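Local coordinates for protein 3-carboxy-cis,cis-muconate cycloisomerase (Pseudomonas putida, PDB 1RE5) that is a cycloisomerase of the fumarase/aspartase superfamily of largely helical enzymes and assembles from four copies of one chain, at residues F236-L240 with L327-C331; T260-F266 with E349-M355; V374-L379 with E415-E420. One frame throughout, in Å; residues are numbered along the deposited sequence.

Interaction 1. Residues F236-L240 with L327-C331; sequences FASVL and LPDIC
In the central helical bundle of the lyase fold, Phe236, Ala237 and Leu240 of helix 231-257 meet Leu327, Ile330 and Cys331 of helix 319-347. The two helical segments run in the same sense, 28° apart, and their axes approach to 10.2 Å. The side chains that meet across the gap are apolar apart from one thiol, and no hydrogen bond crosses it.

Cys331 sits where two partners converge. Its SG lies 3.8 Å from Phe236 CE2 and 3.6 Å from Leu240 CD2. The sulfur stands 5.1 Å from the centroid of the Phe236 ring at 74° from the ring normal, a sulfur-aromatic contact made at the edge. Leu327 reaches the same ring near its plane, its CD2 4.1 Å from Phe236 CD2, and the two side chains cross at about a right angle. With CG opposite the backbone N (chi1 177°), the Phe236 ring is set beside the carbonyl carbon, from where its CD2-CE2 edge faces Leu327 and Cys331.

Ile330 splits its two branches between Ala237 and Leu240: CD1 rests 4.0 Å from Ala237 CB, and CG2 lies 4.0 Å from Leu240 CD2. The helix is kinked at Pro328, whose ring nitrogen cannot donate to the preceding turn.

Further helices close in around the pair. Leu301, Leu302 and Leu305 of helix 286-307 pack on Ile330, while Leu118 and Leu122 of helix 106-142 pack on Phe236. Ser238 OG is hydrogen-bonded to Ser238 OG of the second subunit, and Asp329 packs on Asp329 of the third. Long helices that pack on one another and also touch other subunits are the hallmark of the tetrameric helical core of the fumarase/aspartase superfamily.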
# COMPACT_ATOMS: atom_id res chain seq x y z
N PHE D 236 2.60 -1.57 16.89
CA PHE D 236 3.05 -0.23 17.26
C PHE D 236 2.98 0.70 16.05
O PHE D 236 2.53 1.84 16.15
CB PHE D 236 4.49 -0.28 17.80
CG PHE D 236 5.05 1.07 18.13
CD1 PHE D 236 4.49 1.86 19.13
CD2 PHE D 236 6.16 1.56 17.45
CE1 PHE D 236 5.03 3.12 19.44
CE2 PHE D 236 6.71 2.82 17.76
CZ PHE D 236 6.14 3.59 18.75
N ALA D 237 3.44 0.21 14.90
CA ALA D 237 3.43 1.00 13.68
C ALA D 237 1.99 1.32 13.28
O ALA D 237 1.69 2.38 12.77
CB ALA D 237 4.12 0.24 12.56
N SER D 238 1.12 0.36 13.54
CA SER D 238 -0.28 0.50 13.21
C SER D 238 -0.97 1.61 14.00
O SER D 238 -1.76 2.38 13.46
CB SER D 238 -0.97 -0.83 13.44
OG SER D 238 -2.35 -0.68 13.28
N VAL D 239 -0.68 1.71 15.29
CA VAL D 239 -1.30 2.76 16.10
C VAL D 239 -0.76 4.11 15.64
O VAL D 239 -1.50 5.09 15.56
CB VAL D 239 -1.02 2.54 17.62
CG1 VAL D 239 -1.68 3.63 18.44
CG2 VAL D 239 -1.56 1.17 18.04
N LEU D 240 0.53 4.16 15.33
CA LEU D 240 1.12 5.40 14.83
C LEU D 240 0.39 5.77 13.53
O LEU D 240 0.18 6.95 13.22
CB LEU D 240 2.62 5.21 14.58
CG LEU D 240 3.60 5.80 15.60
CD1 LEU D 240 3.18 5.48 17.01
CD2 LEU D 240 4.99 5.25 15.32
N LEU D 327 10.31 1.25 9.98
CA LEU D 327 9.73 1.62 11.27
C LEU D 327 10.23 2.99 11.70
O LEU D 327 9.45 3.82 12.20
CB LEU D 327 10.07 0.57 12.33
CG LEU D 327 8.92 0.11 13.23
CD1 LEU D 327 9.47 -0.84 14.29
CD2 LEU D 327 8.25 1.28 13.90
N PRO D 328 11.53 3.27 11.52
CA PRO D 328 11.98 4.59 11.94
C PRO D 328 11.30 5.69 11.12
O PRO D 328 10.87 6.71 11.66
CB PRO D 328 13.49 4.53 11.72
CG PRO D 328 13.79 3.09 12.00
CD PRO D 328 12.68 2.39 11.25
N ASP D 329 11.17 5.49 9.81
CA ASP D 329 10.52 6.50 8.99
C ASP D 329 9.14 6.82 9.51
O ASP D 329 8.75 7.99 9.57
CB ASP D 329 10.42 6.04 7.54
CG ASP D 329 11.67 6.32 6.75
OD1 ASP D 329 11.66 6.08 5.52
OD2 ASP D 329 12.67 6.78 7.37
N ILE D 330 8.38 5.79 9.88
CA ILE D 330 7.03 5.99 10.38
C ILE D 330 7.06 6.87 11.63
O ILE D 330 6.32 7.85 11.72
CB ILE D 330 6.36 4.65 10.70
CG1 ILE D 330 6.19 3.83 9.42
CG2 ILE D 330 5.00 4.89 11.34
CD1 ILE D 330 5.71 2.42 9.64
N CYS D 331 7.92 6.53 12.58
CA CYS D 331 8.05 7.29 13.82
C CYS D 331 8.40 8.75 13.56
O CYS D 331 7.83 9.66 14.18
CB CYS D 331 9.12 6.66 14.70
SG CYS D 331 8.59 5.10 15.44

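Interaction 2. Residues T260-F266 with E349-M355; sequences TEAGEVF and EVDAARM
Phe266 and Glu349 form a hydrogen-bonded antiparallel pair: Phe266 N donates to Glu349 O at 2.8 Å, and Glu349 N returns a bond to Phe266 O at 2.9 Å. The next pair, Val265 with Val350, is non-hydrogen-bonded. Beyond it Asp351 N donates to Glu264 O at 2.9 Å, extending the backbone ladder to the start of helix 352-359.

Past the ladder, side chains take over. Met355 lies against the aliphatic part of Glu264, its CG 3.8 Å from Glu264 CB, and its methyl CE comes to 3.8 Å from Val265 CG2. The guanidinium of Arg354 spreads beneath the loop backbone, with Ala262 O 3.1 Å above its plane and over its centre. At its edge, Arg354 NH2 makes a weak bond to Thr260 O at 3.5 Å. Arg354 leaves the helix with its CG trans to N (chi1 180°), then folds at chi2 (49°), which brings the guanidinium under Ala262 O.

Two waters stitch the segments together, one donating to Gly263 O and Asp351 OD2, the other to Glu264 OE1 and Met355 O. Asp351 also caps the helix: its OD1 accepts from Arg354 N at 2.9 Å, the donor standing above the carboxylate plane.

Asn358, one turn further along the helix, sets the second shell. Its ND2 bonds Ala262 O and Glu264 OE1, while its OD1 takes the N-H of Arg354 NE. Glu264 OE2 is salt-bridged to Arg151, whereas Glu261 pairs with Arg151 of the fourth subunit. The whole is a two-stranded antiparallel ribbon running into an N-capped helix, placed just beyond the ends of the long helices 231-257 and 319-347 of the lyase fold.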
# COMPACT_ATOMS: atom_id res chain seq x y z
N THR D 260 -9.96 30.56 0.53
CA THR D 260 -10.35 31.94 0.34
C THR D 260 -11.87 32.12 0.37
O THR D 260 -12.36 33.11 0.92
CB THR D 260 -9.82 32.49 -0.98
OG1 THR D 260 -8.40 32.36 -1.00
CG2 THR D 260 -10.21 33.96 -1.13
N GLU D 261 -12.60 31.18 -0.20
CA GLU D 261 -14.05 31.31 -0.17
C GLU D 261 -14.67 30.88 1.16
O GLU D 261 -15.89 30.91 1.30
CB GLU D 261 -14.71 30.56 -1.34
CG GLU D 261 -13.98 29.34 -1.83
CD GLU D 261 -12.90 29.67 -2.83
OE1 GLU D 261 -13.23 30.10 -3.95
OE2 GLU D 261 -11.71 29.50 -2.51
N ALA D 262 -13.86 30.50 2.15
CA ALA D 262 -14.40 30.13 3.48
C ALA D 262 -13.85 31.10 4.53
O ALA D 262 -14.62 31.79 5.19
CB ALA D 262 -14.01 28.72 3.84
N GLY D 263 -12.53 31.13 4.67
CA GLY D 263 -11.85 32.02 5.60
C GLY D 263 -12.41 32.05 7.00
O GLY D 263 -12.66 33.11 7.55
N GLU D 264 -12.60 30.88 7.58
CA GLU D 264 -13.16 30.81 8.92
C GLU D 264 -12.12 30.53 10.00
O GLU D 264 -12.22 31.06 11.11
CB GLU D 264 -14.25 29.75 8.95
CG GLU D 264 -15.41 30.10 8.06
CD GLU D 264 -16.50 29.07 8.11
OE1 GLU D 264 -17.60 29.33 7.57
OE2 GLU D 264 -16.26 27.99 8.69
N VAL D 265 -11.14 29.69 9.70
CA VAL D 265 -10.11 29.36 10.67
C VAL D 265 -8.79 29.48 9.95
O VAL D 265 -8.72 29.19 8.76
CB VAL D 265 -10.30 27.91 11.22
CG1 VAL D 265 -9.08 27.48 11.99
CG2 VAL D 265 -11.51 27.86 12.13
N PHE D 266 -7.75 29.90 10.66
CA PHE D 266 -6.45 30.06 10.03
C PHE D 266 -5.31 29.55 10.89
O PHE D 266 -5.39 29.57 12.13
CB PHE D 266 -6.16 31.54 9.76
CG PHE D 266 -7.17 32.21 8.90
CD1 PHE D 266 -6.96 32.34 7.53
CD2 PHE D 266 -8.34 32.73 9.45
CE1 PHE D 266 -7.88 32.98 6.73
CE2 PHE D 266 -9.28 33.37 8.65
CZ PHE D 266 -9.04 33.49 7.29
N GLU D 349 -6.37 31.03 14.41
CA GLU D 349 -7.20 32.23 14.43
C GLU D 349 -8.60 31.94 13.95
O GLU D 349 -8.78 31.36 12.87
CB GLU D 349 -6.59 33.29 13.51
CG GLU D 349 -5.22 33.78 13.94
CD GLU D 349 -4.59 34.68 12.90
OE1 GLU D 349 -5.24 35.68 12.51
OE2 GLU D 349 -3.46 34.37 12.47
N VAL D 350 -9.60 32.36 14.71
CA VAL D 350 -10.97 32.12 14.33
C VAL D 350 -11.66 33.42 13.92
O VAL D 350 -11.41 34.47 14.51
CB VAL D 350 -11.75 31.46 15.48
CG1 VAL D 350 -13.19 31.23 15.07
CG2 VAL D 350 -11.09 30.14 15.87
N ASP D 351 -12.50 33.34 12.90
CA ASP D 351 -13.27 34.49 12.43
C ASP D 351 -14.75 34.10 12.54
O ASP D 351 -15.39 33.66 11.57
CB ASP D 351 -12.93 34.82 10.98
CG ASP D 351 -13.59 36.13 10.51
OD1 ASP D 351 -14.60 36.56 11.10
OD2 ASP D 351 -13.09 36.72 9.52
N ALA D 352 -15.29 34.26 13.75
CA ALA D 352 -16.68 33.93 14.05
C ALA D 352 -17.66 34.72 13.22
O ALA D 352 -18.74 34.22 12.89
CB ALA D 352 -16.96 34.15 15.52
N ALA D 353 -17.30 35.95 12.88
CA ALA D 353 -18.17 36.81 12.07
C ALA D 353 -18.29 36.27 10.66
O ALA D 353 -19.39 36.27 10.08
CB ALA D 353 -17.63 38.23 12.04
N ARG D 354 -17.17 35.81 10.10
CA ARG D 354 -17.16 35.24 8.75
C ARG D 354 -17.95 33.92 8.76
O ARG D 354 -18.64 33.59 7.78
CB ARG D 354 -15.72 35.00 8.30
CG ARG D 354 -15.60 34.40 6.93
CD ARG D 354 -16.45 35.13 5.92
NE ARG D 354 -16.35 34.53 4.60
CZ ARG D 354 -15.25 34.56 3.85
NH1 ARG D 354 -14.15 35.17 4.29
NH2 ARG D 354 -15.25 33.97 2.66
N MET D 355 -17.86 33.17 9.86
CA MET D 355 -18.61 31.92 9.98
C MET D 355 -20.11 32.23 9.96
O MET D 355 -20.89 31.48 9.38
CB MET D 355 -18.27 31.20 11.28
CG MET D 355 -16.81 30.88 11.48
SD MET D 355 -16.67 29.90 12.98
CE MET D 355 -15.02 29.21 12.82
O HOH W 1 -12.24 35.84 7.10
O HOH W 2 -19.88 28.77 8.82

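Interaction 3. Residues V374-L379 with E415-E420; sequences VLAQRL and ELSGEE
The Arg378 guanidinium carries the Leu416 methyl CD2 over one face, 3.3 Å above its plane and offset toward the rim, and has Glu420 OE2 at its edge, with Gln377 NE2 also at the edge, in its plane. Arg378 NH2 donates to Glu420 OE2 at 2.8 Å in a salt bridge; the carboxylate oxygen is met on its syn side but 29° out of the carboxylate plane, and the two flat groups are turned 44° apart. Bending at chi2 (-72°) leads the arginine across Leu416 toward this acid.

Glu420 is gripped at its other oxygen too. Ser417 N donates to the anti lone pair of Glu420 OE1 at 2.7 Å, and Ser417 OG accepts from Glu420 N at 3.2 Å, together a capping box at the start of helix 418-424.

Glu415 crosses the chain of Arg378 at a slant, its OE1 4.3 Å from Arg378 NE, too far for a salt bridge, and its carboxylate nearly perpendicular to the guanidinium. The CG of Glu415 packs on Leu379 CD2. Beneath this polar layer Leu416 takes Val374 on CD2 and Leu375 on CD1, in a small apolar cluster that Leu421 and Leu424 extend.

Glu420 thus serves cap and salt bridge at once, one oxygen for each; these bonds would hold its carboxylate in place and probably favour its charged form. Glu415, close by, would add to the negative potential that stabilises the charge of Arg378.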
# COMPACT_ATOMS: atom_id res chain seq x y z
N VAL D 374 -41.31 23.08 14.03
CA VAL D 374 -42.19 23.99 14.75
C VAL D 374 -43.52 24.18 14.04
O VAL D 374 -44.57 24.06 14.66
CB VAL D 374 -41.52 25.37 14.98
CG1 VAL D 374 -42.54 26.36 15.53
CG2 VAL D 374 -40.35 25.22 15.95
N LEU D 375 -43.49 24.46 12.74
CA LEU D 375 -44.73 24.63 12.00
C LEU D 375 -45.46 23.30 11.85
O LEU D 375 -46.57 23.25 11.32
CB LEU D 375 -44.48 25.22 10.61
CG LEU D 375 -44.22 26.72 10.50
CD1 LEU D 375 -44.11 27.07 9.02
CD2 LEU D 375 -45.34 27.51 11.17
N ALA D 376 -44.82 22.23 12.31
CA ALA D 376 -45.42 20.90 12.23
C ALA D 376 -46.52 20.80 13.28
O ALA D 376 -47.58 20.21 13.03
CB ALA D 376 -44.37 19.83 12.47
N GLN D 377 -46.26 21.38 14.45
CA GLN D 377 -47.21 21.38 15.56
C GLN D 377 -48.18 22.57 15.52
O GLN D 377 -49.37 22.41 15.78
CB GLN D 377 -46.44 21.37 16.89
CG GLN D 377 -45.33 22.40 16.95
CD GLN D 377 -44.40 22.19 18.12
OE1 GLN D 377 -43.81 21.12 18.29
NE2 GLN D 377 -44.24 23.22 18.94
N ARG D 378 -47.68 23.76 15.19
CA ARG D 378 -48.52 24.96 15.09
C ARG D 378 -49.68 24.72 14.12
O ARG D 378 -50.80 25.19 14.35
CB ARG D 378 -47.70 26.15 14.59
CG ARG D 378 -46.76 26.75 15.61
CD ARG D 378 -47.52 27.50 16.67
NE ARG D 378 -46.63 28.35 17.45
CZ ARG D 378 -45.56 27.90 18.10
NH1 ARG D 378 -45.25 26.61 18.06
NH2 ARG D 378 -44.79 28.75 18.77
N LEU D 379 -49.40 24.01 13.03
CA LEU D 379 -50.40 23.69 12.02
C LEU D 379 -50.37 22.18 11.82
O LEU D 379 -50.02 21.44 12.73
CB LEU D 379 -50.07 24.41 10.70
CG LEU D 379 -50.00 25.94 10.76
CD1 LEU D 379 -49.54 26.47 9.41
CD2 LEU D 379 -51.36 26.51 11.11
N GLU D 415 -49.24 32.34 12.45
CA GLU D 415 -48.95 31.32 13.45
C GLU D 415 -47.71 31.62 14.28
O GLU D 415 -47.61 31.22 15.44
CB GLU D 415 -48.79 29.95 12.78
CG GLU D 415 -50.08 29.19 12.63
CD GLU D 415 -50.74 28.94 13.97
OE1 GLU D 415 -50.05 28.43 14.88
OE2 GLU D 415 -51.95 29.25 14.11
N LEU D 416 -46.76 32.34 13.67
CA LEU D 416 -45.52 32.69 14.34
C LEU D 416 -45.24 34.18 14.24
O LEU D 416 -45.26 34.76 13.16
CB LEU D 416 -44.35 31.91 13.73
CG LEU D 416 -44.49 30.38 13.78
CD1 LEU D 416 -43.40 29.74 12.94
CD2 LEU D 416 -44.43 29.89 15.21
N SER D 417 -44.99 34.80 15.39
CA SER D 417 -44.72 36.23 15.43
C SER D 417 -43.39 36.55 14.76
O SER D 417 -42.65 35.65 14.36
CB SER D 417 -44.69 36.71 16.89
OG SER D 417 -43.71 36.02 17.64
N GLY D 418 -43.09 37.84 14.63
CA GLY D 418 -41.84 38.26 14.02
C GLY D 418 -40.68 37.91 14.95
O GLY D 418 -39.55 37.73 14.49
N GLU D 419 -40.96 37.83 16.25
CA GLU D 419 -39.94 37.50 17.24
C GLU D 419 -39.66 36.00 17.21
O GLU D 419 -38.54 35.56 17.46
CB GLU D 419 -40.40 37.93 18.63
N GLU D 420 -40.69 35.21 16.90
CA GLU D 420 -40.54 33.76 16.83
C GLU D 420 -39.75 33.35 15.59
O GLU D 420 -38.88 32.49 15.66
CB GLU D 420 -41.91 33.08 16.82
CG GLU D 420 -42.65 33.17 18.15
CD GLU D 420 -44.03 32.52 18.10
OE1 GLU D 420 -44.92 33.06 17.40
OE2 GLU D 420 -44.21 31.48 18.77

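Overall arrangement
Interactions 1 and 2 are joined twice by the chain: helix 231-257 leads to strand 265-266, and helix 319-347 to strand 349-350, so their segments alternate in sequence. Their centres lie 34 Å apart, one deep in the helical bundle and the other beyond the helix ends. Interaction 3 follows in series, in the C-terminal region: its centre is 33 Å from that of interaction 2 and 56 Å from that of interaction 1. None of the three touches another. The 2,3-dihydroxy-1,4-dithiobutane in the model is bound by residues such as Ser303, Thr304 and Ala307 of helix 286-307, whose leucines also pack on interaction 1.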